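Dye type peroxidase A (PDB 6GZW) binds haem and probably uses it to oxidise dyes and related substrates with hydrogen peroxide, as a dye-decolourising peroxidase. Local coordinates at residues Lys119-Trp127 with Arg154-Phe162. Sequence-based numbering, arbitrary orientation.
Sequences KNRSNGDLW and RVRWQMNGF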
loop_
_atom_site.group_PDB
_atom_site.type_symbol
_atom_site.label_atom_id
_atom_site.label_comp_id
_atom_site.label_asym_id
_atom_site.label_seq_id
_atom_site.Cartn_x
_atom_site.Cartn_y
_atom_site.Cartn_z
ATOM N N LYS A 119 16.511 -9.277 -14.381
ATOM C CA LYS A 119 15.927 -9.640 -15.683
ATOM C C LYS A 119 14.491 -10.195 -15.559
ATOM O O LYS A 119 13.629 -9.897 -16.396
ATOM C CB LYS A 119 16.813 -10.631 -16.448
ATOM C CG LYS A 119 18.126 -10.027 -16.912
ATOM C CD LYS A 119 18.915 -11.040 -17.720
ATOM C CE LYS A 119 20.310 -10.549 -18.042
ATOM N NZ LYS A 119 21.060 -11.600 -18.779
ATOM N N ASN A 120 14.233 -10.934 -14.491
ATOM C CA ASN A 120 12.928 -11.553 -14.280
ATOM C C ASN A 120 11.807 -10.620 -13.872
ATOM O O ASN A 120 10.642 -10.976 -14.021
ATOM C CB ASN A 120 13.039 -12.687 -13.246
ATOM C CG ASN A 120 13.907 -13.816 -13.745
ATOM O OD1 ASN A 120 13.819 -14.193 -14.911
ATOM N ND2 ASN A 120 14.786 -14.318 -12.887
ATOM N N ARG A 121 12.159 -9.443 -13.350
ATOM C CA ARG A 121 11.208 -8.413 -12.973
ATOM C C ARG A 121 11.337 -7.207 -13.896
ATOM O O ARG A 121 10.921 -6.100 -13.549
ATOM C CB ARG A 121 11.441 -8.022 -11.496
ATOM C CG ARG A 121 11.374 -9.201 -10.512
ATOM C CD ARG A 121 11.349 -8.688 -9.071
ATOM N NE ARG A 121 9.963 -8.385 -8.759
ATOM C CZ ARG A 121 9.504 -7.521 -7.852
ATOM N NH1 ARG A 121 10.307 -6.805 -7.064
ATOM N NH2 ARG A 121 8.190 -7.416 -7.719
ATOM N N SER A 122 11.884 -7.443 -15.090
ATOM C CA SER A 122 12.059 -6.411 -16.112
ATOM C C SER A 122 11.350 -6.829 -17.401
ATOM O O SER A 122 11.118 -8.018 -17.622
ATOM C CB SER A 122 13.546 -6.187 -16.383
ATOM O OG SER A 122 14.189 -5.651 -15.217
ATOM N N ASN A 123 11.016 -5.834 -18.223
ATOM C CA ASN A 123 10.491 -6.061 -19.593
ATOM C C ASN A 123 9.174 -6.819 -19.556
ATOM O O ASN A 123 8.405 -6.640 -18.621
ATOM C CB ASN A 123 11.583 -6.723 -20.451
ATOM C CG ASN A 123 12.901 -6.001 -20.321
ATOM O OD1 ASN A 123 13.927 -6.566 -19.869
ATOM N ND2 ASN A 123 12.876 -4.728 -20.648
ATOM N N GLY A 124 8.892 -7.636 -20.575
ATOM C CA GLY A 124 7.599 -8.318 -20.679
ATOM C C GLY A 124 6.926 -8.017 -21.986
ATOM O O GLY A 124 7.166 -6.979 -22.592
ATOM N N ASP A 125 6.052 -8.933 -22.417
ATOM C CA ASP A 125 5.275 -8.686 -23.638
ATOM C C ASP A 125 4.277 -7.553 -23.490
ATOM O O ASP A 125 4.097 -6.756 -24.443
ATOM C CB ASP A 125 4.514 -9.946 -24.078
ATOM C CG ASP A 125 5.434 -11.121 -24.493
ATOM O OD1 ASP A 125 6.592 -10.894 -24.966
ATOM O OD2 ASP A 125 4.971 -12.293 -24.318
ATOM N N LEU A 126 3.614 -7.479 -22.322
ATOM C CA LEU A 126 2.505 -6.559 -22.095
ATOM C C LEU A 126 2.654 -5.892 -20.741
ATOM O O LEU A 126 3.076 -6.548 -19.783
ATOM C CB LEU A 126 1.172 -7.299 -22.116
ATOM C CG LEU A 126 0.752 -7.879 -23.466
ATOM C CD1 LEU A 126 -0.351 -8.896 -23.266
ATOM C CD2 LEU A 126 0.325 -6.769 -24.425
ATOM N N TRP A 127 2.267 -4.630 -20.652
ATOM C CA TRP A 127 2.314 -3.901 -19.372
ATOM C C TRP A 127 0.966 -3.288 -19.085
ATOM O O TRP A 127 0.308 -2.783 -19.982
ATOM C CB TRP A 127 3.375 -2.820 -19.494
ATOM C CG TRP A 127 3.570 -1.901 -18.321
ATOM C CD1 TRP A 127 4.205 -2.176 -17.122
ATOM C CD2 TRP A 127 3.156 -0.533 -18.254
ATOM N NE1 TRP A 127 4.221 -1.048 -16.348
ATOM C CE2 TRP A 127 3.590 -0.026 -17.010
ATOM C CE3 TRP A 127 2.489 0.329 -19.145
ATOM C CZ2 TRP A 127 3.364 1.313 -16.622
ATOM C CZ3 TRP A 127 2.242 1.660 -18.752
ATOM C CH2 TRP A 127 2.699 2.144 -17.514
ATOM N N ARG A 154 0.566 -15.022 -18.711
ATOM C CA ARG A 154 0.942 -15.254 -17.307
ATOM C C ARG A 154 1.514 -13.945 -16.774
ATOM O O ARG A 154 2.082 -13.151 -17.549
ATOM C CB ARG A 154 1.981 -16.399 -17.135
ATOM C CG ARG A 154 3.366 -16.152 -17.734
ATOM C CD ARG A 154 4.371 -17.261 -17.480
ATOM N NE ARG A 154 4.584 -17.413 -16.036
ATOM C CZ ARG A 154 5.484 -16.764 -15.285
ATOM N NH1 ARG A 154 6.357 -15.898 -15.794
ATOM N NH2 ARG A 154 5.499 -16.983 -13.971
ATOM N N VAL A 155 1.366 -13.723 -15.468
ATOM C CA VAL A 155 2.030 -12.614 -14.785
ATOM C C VAL A 155 3.520 -12.876 -14.792
ATOM O O VAL A 155 4.007 -13.892 -14.261
ATOM C CB VAL A 155 1.521 -12.458 -13.341
ATOM C CG1 VAL A 155 2.313 -11.406 -12.568
ATOM C CG2 VAL A 155 0.047 -12.113 -13.353
ATOM N N ARG A 156 4.247 -11.956 -15.413
ATOM C CA ARG A 156 5.702 -11.987 -15.412
ATOM C C ARG A 156 6.254 -11.327 -14.140
ATOM O O ARG A 156 7.131 -11.860 -13.481
ATOM C CB ARG A 156 6.234 -11.264 -16.665
ATOM C CG ARG A 156 7.744 -11.273 -16.781
ATOM C CD ARG A 156 8.237 -10.461 -17.973
ATOM N NE ARG A 156 9.693 -10.466 -17.955
ATOM C CZ ARG A 156 10.465 -11.466 -18.355
ATOM N NH1 ARG A 156 9.931 -12.547 -18.925
ATOM N NH2 ARG A 156 11.776 -11.376 -18.204
ATOM N N TRP A 157 5.740 -10.150 -13.836
ATOM C CA TRP A 157 6.132 -9.411 -12.624
ATOM C C TRP A 157 5.040 -8.443 -12.212
ATOM O O TRP A 157 4.180 -8.074 -13.003
ATOM C CB TRP A 157 7.489 -8.695 -12.752
ATOM C CG TRP A 157 7.654 -7.690 -13.842
ATOM C CD1 TRP A 157 8.272 -7.885 -15.020
ATOM C CD2 TRP A 157 7.245 -6.306 -13.826
ATOM N NE1 TRP A 157 8.274 -6.722 -15.764
ATOM C CE2 TRP A 157 7.654 -5.733 -15.047
ATOM C CE3 TRP A 157 6.580 -5.501 -12.907
ATOM C CZ2 TRP A 157 7.395 -4.406 -15.372
ATOM C CZ3 TRP A 157 6.323 -4.186 -13.223
ATOM C CH2 TRP A 157 6.730 -3.649 -14.459
ATOM N N GLN A 158 5.044 -8.079 -10.943
ATOM C CA GLN A 158 4.023 -7.162 -10.436
ATOM C C GLN A 158 4.570 -6.426 -9.239
ATOM O O GLN A 158 5.235 -7.050 -8.357
ATOM C CB GLN A 158 2.732 -7.912 -10.096
ATOM C CG GLN A 158 1.523 -7.002 -9.820
ATOM C CD GLN A 158 1.377 -6.652 -8.360
ATOM O OE1 GLN A 158 1.262 -7.536 -7.541
ATOM N NE2 GLN A 158 1.315 -5.368 -8.042
ATOM N N MET A 159 4.379 -5.102 -9.258
ATOM C CA MET A 159 4.890 -4.186 -8.205
ATOM C C MET A 159 3.755 -3.328 -7.648
ATOM O O MET A 159 2.928 -2.803 -8.401
ATOM C CB MET A 159 6.022 -3.300 -8.767
ATOM C CG MET A 159 7.201 -4.114 -9.254
ATOM S SD MET A 159 8.472 -3.112 -10.034
ATOM C CE MET A 159 9.362 -4.438 -10.837
ATOM N N ASN A 160 3.759 -3.101 -6.333
ATOM C CA ASN A 160 2.835 -2.198 -5.684
ATOM C C ASN A 160 3.495 -0.869 -5.387
ATOM O O ASN A 160 4.656 -0.828 -5.012
ATOM C CB ASN A 160 2.418 -2.724 -4.316
ATOM C CG ASN A 160 1.698 -4.054 -4.379
ATOM O OD1 ASN A 160 1.015 -4.381 -5.380
ATOM N ND2 ASN A 160 1.825 -4.834 -3.273
ATOM N N GLY A 161 2.706 0.198 -5.477
ATOM C CA GLY A 161 3.171 1.528 -5.132
ATOM C C GLY A 161 2.125 2.351 -4.401
ATOM O O GLY A 161 0.963 1.958 -4.274
ATOM N N PHE A 162 2.576 3.485 -3.886
ATOM C CA PHE A 162 1.741 4.402 -3.174
ATOM C C PHE A 162 2.247 5.839 -3.320
ATOM O O PHE A 162 3.428 6.100 -3.638
ATOM C CB PHE A 162 1.621 4.034 -1.701
ATOM C CG PHE A 162 2.942 3.909 -0.996
ATOM C CD1 PHE A 162 3.570 5.023 -0.479
ATOM C CD2 PHE A 162 3.585 2.660 -0.881
ATOM C CE1 PHE A 162 4.782 4.921 0.161
ATOM C CE2 PHE A 162 4.815 2.554 -0.227
ATOM C CZ PHE A 162 5.423 3.699 0.274
HETATM O O HOH W 1 7.184 -9.548 -9.363
#
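Two neighbouring side chains of one strand, Arg156 and Trp157, both lean onto the 3-10 turn and loop 119-124 and seize three of its carbonyls, although strand residues in succession normally face opposite ways. The cause is a classic beta bulge, in which both residues lie across from Ala34 of the adjacent strand. Arginine suits the first place because it is long and carries several donors: with CG anti to the backbone N (chi1 -178°) and the chain extended as far as NE, it passes Gly124, Arg156 CD lying 3.5 Å from Gly124 CA. There Arg156 NE donates to Ser122 O at 2.9 Å, nearly in line with the carbonyl bond, and Arg156 NH2 to Lys119 O at 3.0 Å. Lys119 O also takes the turn bond from Ser122 N, on the opposite face of its plane. NH1 of Arg156 turns to a salt bridge with Asp36. At Gly124 a beta carbon would press on Arg156 CD and on the preceding carbonyl, so glycine fits. Trp157 combines a donor with a broad surface: Trp157 NE1 donates to Asn123 O at 2.9 Å, the acceptor lying 21° out of the ring plane, while Arg121 O and Met159 CE lie over one face and Trp157 CH2 meets Trp127 CD1 at 4.0 Å. A phenylalanine in place of Trp157 would probably leave Asn123 O without this donor and open a gap beside Trp127. Farther along, water 1 accepts from Arg121 NH2 and Gln158 N, joining the Arg121 guanidinium, on a chain bent at chi3, to the strand backbone. Side chains thus tie the loop entering strand 126-132 to strand 153-162, outermost within this chain, past the intervening strand 29-37, in the N-terminal half of the ferredoxin-like dye-decolourising peroxidase fold.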